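Side-chain contacts in HAT1-interacting factor 1 (Saccharomyces cerevisiae, PDB 4NQ0), which chaperones histones H3 and H4 within the nuclear histone acetyltransferase B complex and takes part in chromatin assembly and telomere silencing: residues I66-V71 / D208-A213; D181-V186 / D237-M242; M242-R247 / E283-D288; R304-K309 / E339-Q344. All coordinates share one frame; numbering follows the deposited sequence.

Contact 1. Residues I66-V71 / D208-A213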
loop_
_atom_site.group_PDB
_atom_site.type_symbol
_atom_site.label_atom_id
_atom_site.label_comp_id
_atom_site.label_asym_id
_atom_site.label_seq_id
_atom_site.Cartn_x
_atom_site.Cartn_y
_atom_site.Cartn_z
ATOM N N ILE A 66 -1.899 -0.017 -11.293
ATOM C CA ILE A 66 -1.742 1.161 -12.153
ATOM C C ILE A 66 -3.046 1.959 -12.226
ATOM O O ILE A 66 -3.037 3.186 -12.074
ATOM C CB ILE A 66 -1.263 0.768 -13.571
ATOM C CG1 ILE A 66 0.146 0.163 -13.497
ATOM C CG2 ILE A 66 -1.256 1.980 -14.495
ATOM C CD1 ILE A 66 0.526 -0.627 -14.704
ATOM N N PHE A 67 -4.167 1.260 -12.426
ATOM C CA PHE A 67 -5.489 1.893 -12.485
ATOM C C PHE A 67 -5.726 2.684 -11.189
ATOM O O PHE A 67 -6.149 3.844 -11.222
ATOM C CB PHE A 67 -6.565 0.807 -12.679
ATOM C CG PHE A 67 -7.930 1.296 -13.172
ATOM C CD1 PHE A 67 -8.297 2.642 -13.195
ATOM C CD2 PHE A 67 -8.875 0.356 -13.564
ATOM C CE1 PHE A 67 -9.568 3.021 -13.627
ATOM C CE2 PHE A 67 -10.140 0.730 -13.998
ATOM C CZ PHE A 67 -10.484 2.061 -14.031
ATOM N N ALA A 68 -5.434 2.063 -10.049
ATOM C CA ALA A 68 -5.649 2.699 -8.755
ATOM C C ALA A 68 -4.782 3.948 -8.591
ATOM O O ALA A 68 -5.275 4.997 -8.193
ATOM C CB ALA A 68 -5.378 1.719 -7.631
ATOM N N GLN A 69 -3.496 3.834 -8.895
ATOM C CA GLN A 69 -2.611 4.997 -8.856
ATOM C C GLN A 69 -3.133 6.105 -9.752
ATOM O O GLN A 69 -3.215 7.254 -9.328
ATOM C CB GLN A 69 -1.206 4.635 -9.305
ATOM C CG GLN A 69 -0.468 3.701 -8.372
ATOM C CD GLN A 69 0.949 4.164 -8.093
ATOM O OE1 GLN A 69 1.908 3.429 -8.318
ATOM N NE2 GLN A 69 1.086 5.395 -7.602
ATOM N N ALA A 70 -3.509 5.747 -10.982
ATOM C CA ALA A 70 -3.959 6.731 -11.962
ATOM C C ALA A 70 -5.124 7.534 -11.416
ATOM O O ALA A 70 -5.106 8.769 -11.442
ATOM C CB ALA A 70 -4.351 6.054 -13.266
ATOM N N VAL A 71 -6.126 6.826 -10.901
ATOM C CA VAL A 71 -7.348 7.456 -10.435
ATOM C C VAL A 71 -7.113 8.244 -9.141
ATOM O O VAL A 71 -7.679 9.315 -8.952
ATOM C CB VAL A 71 -8.472 6.412 -10.264
ATOM C CG1 VAL A 71 -9.697 7.041 -9.663
ATOM C CG2 VAL A 71 -8.810 5.782 -11.616
ATOM N N ASP A 208 -10.732 0.160 -3.786
ATOM C CA ASP A 208 -11.405 -1.063 -4.224
ATOM C C ASP A 208 -10.572 -1.785 -5.286
ATOM O O ASP A 208 -10.488 -3.016 -5.294
ATOM C CB ASP A 208 -12.794 -0.751 -4.776
ATOM C CG ASP A 208 -13.614 -1.995 -5.012
ATOM O OD1 ASP A 208 -13.856 -2.739 -4.038
ATOM O OD2 ASP A 208 -14.016 -2.242 -6.169
ATOM N N LEU A 209 -9.953 -1.012 -6.175
ATOM C CA LEU A 209 -9.058 -1.577 -7.182
ATOM C C LEU A 209 -7.845 -2.232 -6.537
ATOM O O LEU A 209 -7.394 -3.279 -6.990
ATOM C CB LEU A 209 -8.618 -0.511 -8.190
ATOM C CG LEU A 209 -9.691 -0.146 -9.228
ATOM C CD1 LEU A 209 -9.446 1.227 -9.795
ATOM C CD2 LEU A 209 -9.725 -1.209 -10.331
ATOM N N LEU A 210 -7.317 -1.617 -5.484
ATOM C CA LEU A 210 -6.205 -2.216 -4.741
ATOM C C LEU A 210 -6.635 -3.464 -3.959
ATOM O O LEU A 210 -5.859 -4.432 -3.873
ATOM C CB LEU A 210 -5.536 -1.188 -3.830
ATOM C CG LEU A 210 -4.766 -0.092 -4.552
ATOM C CD1 LEU A 210 -4.454 1.083 -3.622
ATOM C CD2 LEU A 210 -3.477 -0.657 -5.166
ATOM N N ALA A 211 -7.865 -3.473 -3.418
ATOM C CA ALA A 211 -8.376 -4.678 -2.748
ATOM C C ALA A 211 -8.296 -5.856 -3.708
ATOM O O ALA A 211 -7.917 -6.963 -3.328
ATOM C CB ALA A 211 -9.828 -4.489 -2.235
ATOM N N GLN A 212 -8.617 -5.600 -4.970
ATOM C CA GLN A 212 -8.521 -6.627 -5.996
ATOM C C GLN A 212 -7.079 -6.962 -6.388
ATOM O O GLN A 212 -6.784 -8.105 -6.717
ATOM C CB GLN A 212 -9.352 -6.223 -7.216
ATOM C CG GLN A 212 -10.853 -6.123 -6.888
ATOM C CD GLN A 212 -11.651 -5.511 -8.002
ATOM O OE1 GLN A 212 -12.022 -6.198 -8.949
ATOM N NE2 GLN A 212 -11.938 -4.208 -7.897
ATOM N N ALA A 213 -6.180 -5.984 -6.366
ATOM C CA ALA A 213 -4.746 -6.296 -6.528
ATOM C C ALA A 213 -4.271 -7.288 -5.460
ATOM O O ALA A 213 -3.563 -8.261 -5.773
ATOM C CB ALA A 213 -3.902 -5.037 -6.497
#
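Leu-209 lays one of its methyl groups over a face of the Phe-67 ring. CD1 of Leu-209 sits 3.8 Å from the centroid of the Phe-67 ring, only 17° off the ring normal, a CH-pi contact displaced a little toward the CG side of the ring. The other branch reaches the rim: CD2 of Leu-209 is 3.7 Å from CD2 of Phe-67. The two side chains run at a slant to each other, and both branches of the leucine fork are used on the one ring. Phe-67 can offer that face because its CG lies anti to the backbone N (chi1 -162°), beside the carbonyl carbon.

One residue on, Ala-68 meets two leucines. CB of Ala-68 is 4.0 Å from CB of Leu-209 and 3.6 Å from CG of Leu-210, whose CD2 also rests against it. The small methyl lets the backbones come close, with CA of Ala-68 5.7 Å from CA of Leu-209, and the segments of helices 61-77 and 202-218 pack antiparallel at an axis separation of 8.7 Å. Beyond the pair, Phe-67 also touches Cys-45 and Gln-46 of helix 38-51, while Leu-210 reaches Val-238 and Met-242 of helix 229-248.

With an alanine at Phe-67, both methyls of Leu-209 would probably lose their aromatic partner and a gap open between the two helices. All four touching residues are buried and apolar, so this junction between the N-terminal helices and the predicted first TPR repeat rests on shape and dispersion, with neither charge nor polar bonding across it.

Contact 2. Residues D181-V186 / D237-M242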
loop_
_atom_site.group_PDB
_atom_site.type_symbol
_atom_site.label_atom_id
_atom_site.label_comp_id
_atom_site.label_asym_id
_atom_site.label_seq_id
_atom_site.Cartn_x
_atom_site.Cartn_y
_atom_site.Cartn_z
ATOM N N ASP A 181 -6.699 -11.932 6.664
ATOM C CA ASP A 181 -8.162 -11.947 6.462
ATOM C C ASP A 181 -8.655 -10.902 5.460
ATOM O O ASP A 181 -9.781 -10.988 4.966
ATOM C CB ASP A 181 -8.905 -11.774 7.805
ATOM C CG ASP A 181 -9.512 -13.084 8.332
ATOM O OD1 ASP A 181 -8.983 -14.185 8.029
ATOM O OD2 ASP A 181 -10.535 -13.007 9.057
ATOM N N GLU A 182 -7.810 -9.925 5.155
ATOM C CA GLU A 182 -8.167 -8.844 4.247
ATOM C C GLU A 182 -7.992 -9.231 2.774
ATOM O O GLU A 182 -8.451 -8.519 1.876
ATOM C CB GLU A 182 -7.327 -7.619 4.601
ATOM C CG GLU A 182 -7.603 -6.367 3.792
ATOM C CD GLU A 182 -6.965 -5.131 4.415
ATOM O OE1 GLU A 182 -6.271 -5.262 5.449
ATOM O OE2 GLU A 182 -7.153 -4.028 3.863
ATOM N N ILE A 183 -7.333 -10.352 2.505
ATOM C CA ILE A 183 -7.207 -10.808 1.130
ATOM C C ILE A 183 -8.467 -11.583 0.746
ATOM O O ILE A 183 -8.716 -12.664 1.270
ATOM C CB ILE A 183 -5.959 -11.671 0.930
ATOM C CG1 ILE A 183 -4.709 -10.833 1.227
ATOM C CG2 ILE A 183 -5.919 -12.216 -0.487
ATOM C CD1 ILE A 183 -3.415 -11.565 1.001
ATOM N N GLU A 184 -9.256 -11.020 -0.165
ATOM C CA GLU A 184 -10.524 -11.632 -0.562
ATOM C C GLU A 184 -10.285 -12.807 -1.492
ATOM O O GLU A 184 -9.241 -12.891 -2.144
ATOM C CB GLU A 184 -11.412 -10.627 -1.289
ATOM C CG GLU A 184 -11.767 -9.367 -0.518
ATOM C CD GLU A 184 -12.547 -8.385 -1.382
ATOM O OE1 GLU A 184 -13.395 -8.845 -2.182
ATOM O OE2 GLU A 184 -12.310 -7.159 -1.277
ATOM N N ASP A 185 -11.268 -13.700 -1.560
ATOM C CA ASP A 185 -11.274 -14.783 -2.531
ATOM C C ASP A 185 -11.417 -14.211 -3.926
ATOM O O ASP A 185 -12.154 -13.250 -4.147
ATOM C CB ASP A 185 -12.441 -15.747 -2.272
ATOM C CG ASP A 185 -12.292 -17.065 -3.022
ATOM O OD1 ASP A 185 -12.043 -18.086 -2.353
ATOM O OD2 ASP A 185 -12.418 -17.098 -4.266
ATOM N N VAL A 186 -10.740 -14.848 -4.875
ATOM C CA VAL A 186 -10.735 -14.393 -6.257
ATOM C C VAL A 186 -12.118 -14.470 -6.922
ATOM O O VAL A 186 -12.326 -13.902 -7.996
ATOM C CB VAL A 186 -9.681 -15.150 -7.082
ATOM C CG1 VAL A 186 -10.124 -16.589 -7.356
ATOM C CG2 VAL A 186 -9.389 -14.394 -8.362
ATOM N N ASP A 237 3.827 -3.390 -0.809
ATOM C CA ASP A 237 3.737 -2.191 -1.655
ATOM C C ASP A 237 2.291 -1.746 -1.833
ATOM O O ASP A 237 1.992 -0.547 -1.806
ATOM C CB ASP A 237 4.362 -2.437 -3.045
ATOM C CG ASP A 237 5.883 -2.455 -3.026
ATOM O OD1 ASP A 237 6.500 -2.003 -2.038
ATOM O OD2 ASP A 237 6.463 -2.926 -4.022
ATOM N N VAL A 238 1.382 -2.707 -2.004
ATOM C CA VAL A 238 -0.030 -2.375 -2.157
ATOM C C VAL A 238 -0.583 -1.759 -0.878
ATOM O O VAL A 238 -1.362 -0.787 -0.935
ATOM C CB VAL A 238 -0.869 -3.590 -2.567
ATOM C CG1 VAL A 238 -2.381 -3.270 -2.470
ATOM C CG2 VAL A 238 -0.478 -4.029 -3.983
ATOM N N TYR A 239 -0.182 -2.305 0.269
ATOM C CA TYR A 239 -0.665 -1.792 1.553
ATOM C C TYR A 239 -0.167 -0.370 1.790
ATOM O O TYR A 239 -0.920 0.462 2.298
ATOM C CB TYR A 239 -0.296 -2.720 2.726
ATOM C CG TYR A 239 -1.249 -3.882 2.921
ATOM C CD1 TYR A 239 -2.618 -3.671 3.055
ATOM C CD2 TYR A 239 -0.783 -5.190 2.996
ATOM C CE1 TYR A 239 -3.499 -4.726 3.244
ATOM C CE2 TYR A 239 -1.652 -6.251 3.180
ATOM C CZ TYR A 239 -3.002 -6.015 3.297
ATOM O OH TYR A 239 -3.839 -7.066 3.477
ATOM N N ILE A 240 1.078 -0.080 1.417
ATOM C CA ILE A 240 1.596 1.290 1.491
ATOM C C ILE A 240 0.748 2.233 0.634
ATOM O O ILE A 240 0.371 3.319 1.082
ATOM C CB ILE A 240 3.088 1.409 1.053
ATOM C CG1 ILE A 240 4.030 0.648 2.006
ATOM C CG2 ILE A 240 3.509 2.879 0.975
ATOM C CD1 ILE A 240 4.058 1.165 3.455
ATOM N N LEU A 241 0.441 1.830 -0.591
ATOM C CA LEU A 241 -0.392 2.655 -1.474
ATOM C C LEU A 241 -1.783 2.861 -0.879
ATOM O O LEU A 241 -2.295 3.967 -0.886
ATOM C CB LEU A 241 -0.541 2.015 -2.862
ATOM C CG LEU A 241 -0.270 2.861 -4.106
ATOM C CD1 LEU A 241 -0.678 2.044 -5.358
ATOM C CD2 LEU A 241 -0.964 4.233 -4.104
ATOM N N MET A 242 -2.397 1.791 -0.386
ATOM C CA MET A 242 -3.677 1.902 0.306
ATOM C C MET A 242 -3.580 2.918 1.442
ATOM O O MET A 242 -4.426 3.788 1.571
ATOM C CB MET A 242 -4.115 0.558 0.865
ATOM C CG MET A 242 -4.641 -0.397 -0.173
ATOM S SD MET A 242 -5.151 -1.899 0.647
ATOM C CE MET A 242 -6.016 -2.718 -0.678
#
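Glu-182 and Tyr-239 meet with their CA atoms 10.6 Å apart, the nearest pair between the irregular segment 181-186 and the helical segment 237-242, so long side chains have to bridge the gap. Glu-182 puts its CG anti to the backbone N (chi1 -178°) and stays extended, running past the tyrosine in the opposite sense. CB of Glu-182 lies 3.7 Å from OH of Tyr-239, and OE1 of Glu-182 comes to 3.6 Å from CE1 of Tyr-239. The carboxylate is turned 61° from the ring plane, with OE2 of Glu-182 at the edge of the Tyr-239 ring, in its plane.

Here the loop that leads into helix 202-218 is laid across the TPR helices, contacting helix 229-248 of the predicted second repeat. Segment 181-186 lies in the region important for binding H3-H4 and H2A-H2B.

The polar ends find their main partners beyond the two segments. OE1 of Glu-182 forms a salt bridge with Lys-261 and OE2 a hydrogen bond with His-258, whose ring also meets that of Tyr-239; the phenol OH is hydrogen-bonded to Asp-180. Lys-261 and His-258 probably help to offset the nearby carboxylate of Glu-163. Farther along the glutamate, SD of Met-242 lies 4.3 Å from OE2 of Glu-182, while CG1 of Ile-183 brushes OH of Tyr-239 at 4.5 Å.

Contact 3. Residues M242-R247 / E283-D288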
loop_
_atom_site.group_PDB
_atom_site.type_symbol
_atom_site.label_atom_id
_atom_site.label_comp_id
_atom_site.label_asym_id
_atom_site.label_seq_id
_atom_site.Cartn_x
_atom_site.Cartn_y
_atom_site.Cartn_z
ATOM N N MET A 242 -2.397 1.791 -0.386
ATOM C CA MET A 242 -3.677 1.902 0.306
ATOM C C MET A 242 -3.580 2.918 1.442
ATOM O O MET A 242 -4.426 3.788 1.571
ATOM C CB MET A 242 -4.115 0.558 0.865
ATOM C CG MET A 242 -4.641 -0.397 -0.173
ATOM S SD MET A 242 -5.151 -1.899 0.647
ATOM C CE MET A 242 -6.016 -2.718 -0.678
ATOM N N GLY A 243 -2.509 2.827 2.226
ATOM C CA GLY A 243 -2.296 3.763 3.317
ATOM C C GLY A 243 -2.177 5.196 2.844
ATOM O O GLY A 243 -2.821 6.093 3.398
ATOM N N ASP A 244 -1.362 5.415 1.813
ATOM C CA ASP A 244 -1.169 6.757 1.261
ATOM C C ASP A 244 -2.505 7.354 0.848
ATOM O O ASP A 244 -2.813 8.489 1.192
ATOM C CB ASP A 244 -0.244 6.732 0.046
ATOM C CG ASP A 244 1.201 6.392 0.390
ATOM O OD1 ASP A 244 1.942 6.079 -0.563
ATOM O OD2 ASP A 244 1.609 6.451 1.580
ATOM N N ILE A 245 -3.308 6.586 0.123
ATOM C CA ILE A 245 -4.626 7.067 -0.325
ATOM C C ILE A 245 -5.540 7.389 0.862
ATOM O O ILE A 245 -6.171 8.447 0.912
ATOM C CB ILE A 245 -5.324 6.038 -1.229
ATOM C CG1 ILE A 245 -4.567 5.882 -2.548
ATOM C CG2 ILE A 245 -6.779 6.453 -1.509
ATOM C CD1 ILE A 245 -5.015 4.689 -3.375
ATOM N N GLU A 246 -5.597 6.475 1.823
ATOM C CA GLU A 246 -6.435 6.675 3.004
ATOM C C GLU A 246 -5.974 7.894 3.799
ATOM O O GLU A 246 -6.798 8.662 4.267
ATOM C CB GLU A 246 -6.447 5.418 3.875
ATOM C CG GLU A 246 -7.164 4.254 3.220
ATOM C CD GLU A 246 -6.919 2.925 3.896
ATOM O OE1 GLU A 246 -5.790 2.680 4.391
ATOM O OE2 GLU A 246 -7.866 2.114 3.928
ATOM N N ARG A 247 -4.665 8.076 3.926
ATOM C CA ARG A 247 -4.105 9.282 4.546
ATOM C C ARG A 247 -4.565 10.545 3.806
ATOM O O ARG A 247 -5.052 11.501 4.417
ATOM C CB ARG A 247 -2.572 9.213 4.564
ATOM C CG ARG A 247 -1.903 10.323 5.370
ATOM C CD ARG A 247 -0.389 10.196 5.405
ATOM N NE ARG A 247 0.208 10.157 4.065
ATOM C CZ ARG A 247 1.516 10.243 3.812
ATOM N NH1 ARG A 247 1.945 10.186 2.552
ATOM N NH2 ARG A 247 2.397 10.399 4.798
ATOM N N GLU A 283 7.802 2.348 8.751
ATOM C CA GLU A 283 7.860 2.843 10.129
ATOM C C GLU A 283 7.616 4.335 10.189
ATOM O O GLU A 283 6.875 4.800 11.046
ATOM C CB GLU A 283 9.200 2.544 10.785
ATOM C CG GLU A 283 9.504 1.065 10.971
ATOM C CD GLU A 283 8.906 0.462 12.232
ATOM O OE1 GLU A 283 8.024 1.104 12.858
ATOM O OE2 GLU A 283 9.333 -0.672 12.583
ATOM N N PHE A 284 8.220 5.094 9.277
ATOM C CA PHE A 284 8.028 6.553 9.286
ATOM C C PHE A 284 6.600 6.935 8.909
ATOM O O PHE A 284 6.011 7.856 9.509
ATOM C CB PHE A 284 9.022 7.256 8.357
ATOM C CG PHE A 284 8.718 8.716 8.148
ATOM C CD1 PHE A 284 8.994 9.644 9.139
ATOM C CD2 PHE A 284 8.136 9.152 6.971
ATOM C CE1 PHE A 284 8.687 10.989 8.964
ATOM C CE2 PHE A 284 7.835 10.496 6.776
ATOM C CZ PHE A 284 8.111 11.415 7.778
ATOM N N LEU A 285 6.042 6.256 7.908
ATOM C CA LEU A 285 4.676 6.575 7.465
ATOM C C LEU A 285 3.653 6.322 8.571
ATOM O O LEU A 285 2.709 7.089 8.730
ATOM C CB LEU A 285 4.321 5.802 6.187
ATOM C CG LEU A 285 5.074 6.213 4.917
ATOM C CD1 LEU A 285 4.860 5.179 3.798
ATOM C CD2 LEU A 285 4.674 7.610 4.436
ATOM N N VAL A 286 3.851 5.259 9.337
ATOM C CA VAL A 286 3.062 4.994 10.541
ATOM C C VAL A 286 3.058 6.206 11.477
ATOM O O VAL A 286 1.994 6.668 11.888
ATOM C CB VAL A 286 3.587 3.756 11.295
ATOM C CG1 VAL A 286 3.054 3.713 12.742
ATOM C CG2 VAL A 286 3.227 2.470 10.530
ATOM N N CYS A 287 4.246 6.730 11.782
ATOM C CA CYS A 287 4.388 7.889 12.666
ATOM C C CYS A 287 3.761 9.151 12.099
ATOM O O CYS A 287 3.143 9.929 12.838
ATOM C CB CYS A 287 5.868 8.144 12.977
ATOM S SG CYS A 287 6.598 6.776 13.893
ATOM N N ASP A 288 3.925 9.358 10.796
ATOM C CA ASP A 288 3.385 10.539 10.150
ATOM C C ASP A 288 1.851 10.543 10.174
ATOM O O ASP A 288 1.246 11.585 10.375
ATOM C CB ASP A 288 3.886 10.671 8.710
ATOM C CG ASP A 288 3.914 12.116 8.245
ATOM O OD1 ASP A 288 4.740 12.885 8.772
ATOM O OD2 ASP A 288 3.111 12.479 7.360
#
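A salt-bridge network of Asp-244, Arg-247 and Asp-288 spans two helices of the TPR-containing helical array, 229-248 and 273-290. Their segments run nearly parallel, 18° apart, with helix 252-266 between them in the chain, and at 11.5 Å between axes it takes long side chains to join them. Arg-247 does most of the reaching: it leaves the helix with CG anti to the backbone N, then bends at chi3 (56°). That turn brings NH2 of Arg-247 to 3.4 Å from OD2 of Asp-288, with the guanidinium and carboxylate planes steeply inclined at 76°.

Back on its own helix, NH1 of Arg-247 forms a long ion pair with OD2 of Asp-244 at 3.9 Å; that oxygen lies well out of the guanidinium plane, so charge alone is at work. OD2 of Asp-244 is also hydrogen-bonded to Tyr-259 of helix 252-266, which touches Arg-247 and Leu-285 as well. A methionine in place of Arg-247 would probably leave Asp-288 without its cationic mate across the helices and Asp-244 without its charge partner. Leu-285 supplies the apolar filling, crossing the arginine at about a right angle, with its CD2 3.6 Å from NH2 of Arg-247 and its CD1 4.1 Å from OD2 of Asp-244.

Contact 4. Residues R304-K309 / E339-Q344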
loop_
_atom_site.group_PDB
_atom_site.type_symbol
_atom_site.label_atom_id
_atom_site.label_comp_id
_atom_site.label_asym_id
_atom_site.label_seq_id
_atom_site.Cartn_x
_atom_site.Cartn_y
_atom_site.Cartn_z
ATOM N N ARG A 304 5.523 4.632 20.160
ATOM C CA ARG A 304 5.768 4.293 18.747
ATOM C C ARG A 304 6.762 5.262 18.120
ATOM O O ARG A 304 7.647 4.844 17.369
ATOM C CB ARG A 304 4.474 4.276 17.922
ATOM C CG ARG A 304 4.649 3.713 16.512
ATOM C CD ARG A 304 4.677 2.190 16.533
ATOM N NE ARG A 304 5.174 1.600 15.284
ATOM C CZ ARG A 304 5.085 0.312 14.950
ATOM N NH1 ARG A 304 4.463 -0.565 15.740
ATOM N NH2 ARG A 304 5.608 -0.105 13.791
ATOM N N PHE A 305 6.616 6.553 18.410
ATOM C CA PHE A 305 7.570 7.534 17.909
ATOM C C PHE A 305 9.002 7.206 18.356
ATOM O O PHE A 305 9.934 7.265 17.558
ATOM C CB PHE A 305 7.227 8.954 18.370
ATOM C CG PHE A 305 5.925 9.490 17.842
ATOM C CD1 PHE A 305 5.424 9.091 16.622
ATOM C CD2 PHE A 305 5.223 10.440 18.564
ATOM C CE1 PHE A 305 4.246 9.587 16.148
ATOM C CE2 PHE A 305 4.036 10.948 18.094
ATOM C CZ PHE A 305 3.542 10.526 16.875
ATOM N N LYS A 306 9.177 6.864 19.627
ATOM C CA LYS A 306 10.511 6.585 20.150
ATOM C C LYS A 306 11.093 5.315 19.552
ATOM O O LYS A 306 12.297 5.216 19.334
ATOM C CB LYS A 306 10.477 6.478 21.673
ATOM C CG LYS A 306 10.337 7.829 22.348
ATOM C CD LYS A 306 9.987 7.673 23.820
ATOM C CE LYS A 306 9.898 9.022 24.512
ATOM N NZ LYS A 306 9.277 8.899 25.860
ATOM N N HIS A 307 10.233 4.339 19.307
ATOM C CA HIS A 307 10.642 3.135 18.610
ATOM C C HIS A 307 11.189 3.471 17.213
ATOM O O HIS A 307 12.223 2.962 16.803
ATOM C CB HIS A 307 9.455 2.177 18.510
ATOM C CG HIS A 307 9.630 1.103 17.487
ATOM N ND1 HIS A 307 10.337 -0.054 17.736
ATOM C CD2 HIS A 307 9.203 1.019 16.205
ATOM C CE1 HIS A 307 10.332 -0.809 16.651
ATOM N NE2 HIS A 307 9.647 -0.182 15.709
ATOM N N ALA A 308 10.481 4.331 16.488
ATOM C CA ALA A 308 10.849 4.672 15.128
ATOM C C ALA A 308 12.124 5.521 15.121
ATOM O O ALA A 308 13.001 5.311 14.288
ATOM C CB ALA A 308 9.687 5.401 14.424
ATOM N N LYS A 309 12.218 6.465 16.057
ATOM C CA LYS A 309 13.434 7.268 16.247
ATOM C C LYS A 309 14.681 6.395 16.459
ATOM O O LYS A 309 15.689 6.598 15.806
ATOM C CB LYS A 309 13.254 8.222 17.420
ATOM C CG LYS A 309 14.489 9.024 17.805
ATOM C CD LYS A 309 14.167 9.982 18.942
ATOM C CE LYS A 309 15.427 10.689 19.443
ATOM N NZ LYS A 309 15.125 11.642 20.525
ATOM N N GLU A 339 5.482 17.673 19.771
ATOM C CA GLU A 339 4.050 17.983 19.699
ATOM C C GLU A 339 3.233 17.245 20.765
ATOM O O GLU A 339 2.452 17.859 21.485
ATOM C CB GLU A 339 3.509 17.652 18.306
ATOM C CG GLU A 339 1.976 17.679 18.167
ATOM C CD GLU A 339 1.379 19.070 18.312
ATOM O OE1 GLU A 339 2.126 20.066 18.203
ATOM O OE2 GLU A 339 0.150 19.165 18.528
ATOM N N VAL A 340 3.424 15.935 20.873
ATOM C CA VAL A 340 2.674 15.142 21.843
ATOM C C VAL A 340 3.094 15.439 23.288
ATOM O O VAL A 340 2.241 15.618 24.164
ATOM C CB VAL A 340 2.791 13.633 21.543
ATOM C CG1 VAL A 340 2.141 12.799 22.647
ATOM C CG2 VAL A 340 2.150 13.331 20.199
ATOM N N GLN A 341 4.395 15.516 23.544
ATOM C CA GLN A 341 4.864 15.793 24.905
ATOM C C GLN A 341 4.360 17.132 25.444
ATOM O O GLN A 341 4.026 17.231 26.624
ATOM C CB GLN A 341 6.394 15.700 25.014
ATOM C CG GLN A 341 6.868 14.448 25.753
ATOM C CD GLN A 341 8.273 13.993 25.361
ATOM O OE1 GLN A 341 9.127 14.797 24.994
ATOM N NE2 GLN A 341 8.511 12.690 25.449
ATOM N N GLU A 342 4.274 18.141 24.577
ATOM C CA GLU A 342 3.907 19.495 24.992
ATOM C C GLU A 342 2.397 19.756 25.017
ATOM O O GLU A 342 1.913 20.457 25.905
ATOM C CB GLU A 342 4.575 20.530 24.077
ATOM C CG GLU A 342 6.101 20.476 24.061
ATOM C CD GLU A 342 6.757 21.143 25.265
ATOM O OE1 GLU A 342 7.869 20.715 25.634
ATOM O OE2 GLU A 342 6.186 22.105 25.828
ATOM N N ASN A 343 1.654 19.219 24.050
ATOM C CA ASN A 343 0.228 19.545 23.915
ATOM C C ASN A 343 -0.718 18.432 24.348
ATOM O O ASN A 343 -1.638 18.662 25.133
ATOM C CB ASN A 343 -0.092 19.945 22.475
ATOM C CG ASN A 343 0.708 21.151 22.011
ATOM O OD1 ASN A 343 1.294 21.877 22.813
ATOM N ND2 ASN A 343 0.736 21.365 20.705
ATOM N N GLN A 344 -0.486 17.227 23.841
ATOM C CA GLN A 344 -1.446 16.138 23.984
ATOM C C GLN A 344 -1.384 15.383 25.323
ATOM O O GLN A 344 -2.418 14.938 25.818
ATOM C CB GLN A 344 -1.297 15.159 22.813
ATOM C CG GLN A 344 -1.434 15.831 21.441
ATOM C CD GLN A 344 -1.479 14.846 20.285
ATOM O OE1 GLN A 344 -1.707 13.647 20.473
ATOM N NE2 GLN A 344 -1.275 15.354 19.076
#
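Val-340 points a methyl at the rim of the Phe-305 ring, and these two buried residues form the apolar half of the contact. CG2 of Val-340 is 3.7 Å from CE2 of Phe-305 and lies in the plane of the ring, so the methyl meets an edge and not the pi face. The valine has CG1 anti to its backbone N (chi1 174°), which leaves CG2 as the branch that touches the phenylalanine. The two side chains approach at a slant, from CA atoms 9.9 Å apart. Other residues pack round them: Phe-305 also touches Cys-287 of helix 273-290 and Ile-337 of helix 323-344, while Val-340 rests on Ala-298, Lys-301 and Leu-302, earlier on the helix that carries the phenylalanine.

Gln-341 covers nearly as much surface, and it does so with Lys-306 at the more open margin. The lysine is stretched out beyond CG and meets the glutamine chain roughly at a right angle. NZ of Lys-306 and NE2 of Gln-341 stand 3.9 Å apart, and CE of Lys-306 is 4.0 Å from the same NE2. As modelled both nitrogens are donors, and at that distance the pair is a near approach and not a bond; the aliphatic part of the lysine shares in it.

Helices 298-316 and 323-344 follow each other in the chain. The contact joins the first, which lies within the predicted third TPR repeat, to the C-terminal part of the second, as consecutive helices pack in a TPR-type alpha-helical array.

How the contacts relate
Contact 1 is the fully buried one and wholly apolar; contacts 2, 3 and 4 are partly buried and bring in charged or polar groups. Helix 229-248 serves both contact 2 and contact 3, which share Met-242, and the CE of that methionine packs on the backbone of Leu-210 in contact 1. Contacts 3 and 4 are tied by a salt bridge, OE1 of Glu-283 to NH2 of Arg-304 at 2.9 Å. Contacts 1 and 4 lie on opposite sides of the chain's centre, about 33 Å between centres. Contact 2 alone involves a loop; the others join helix to helix, antiparallel in contact 1 and nearly parallel in contact 3.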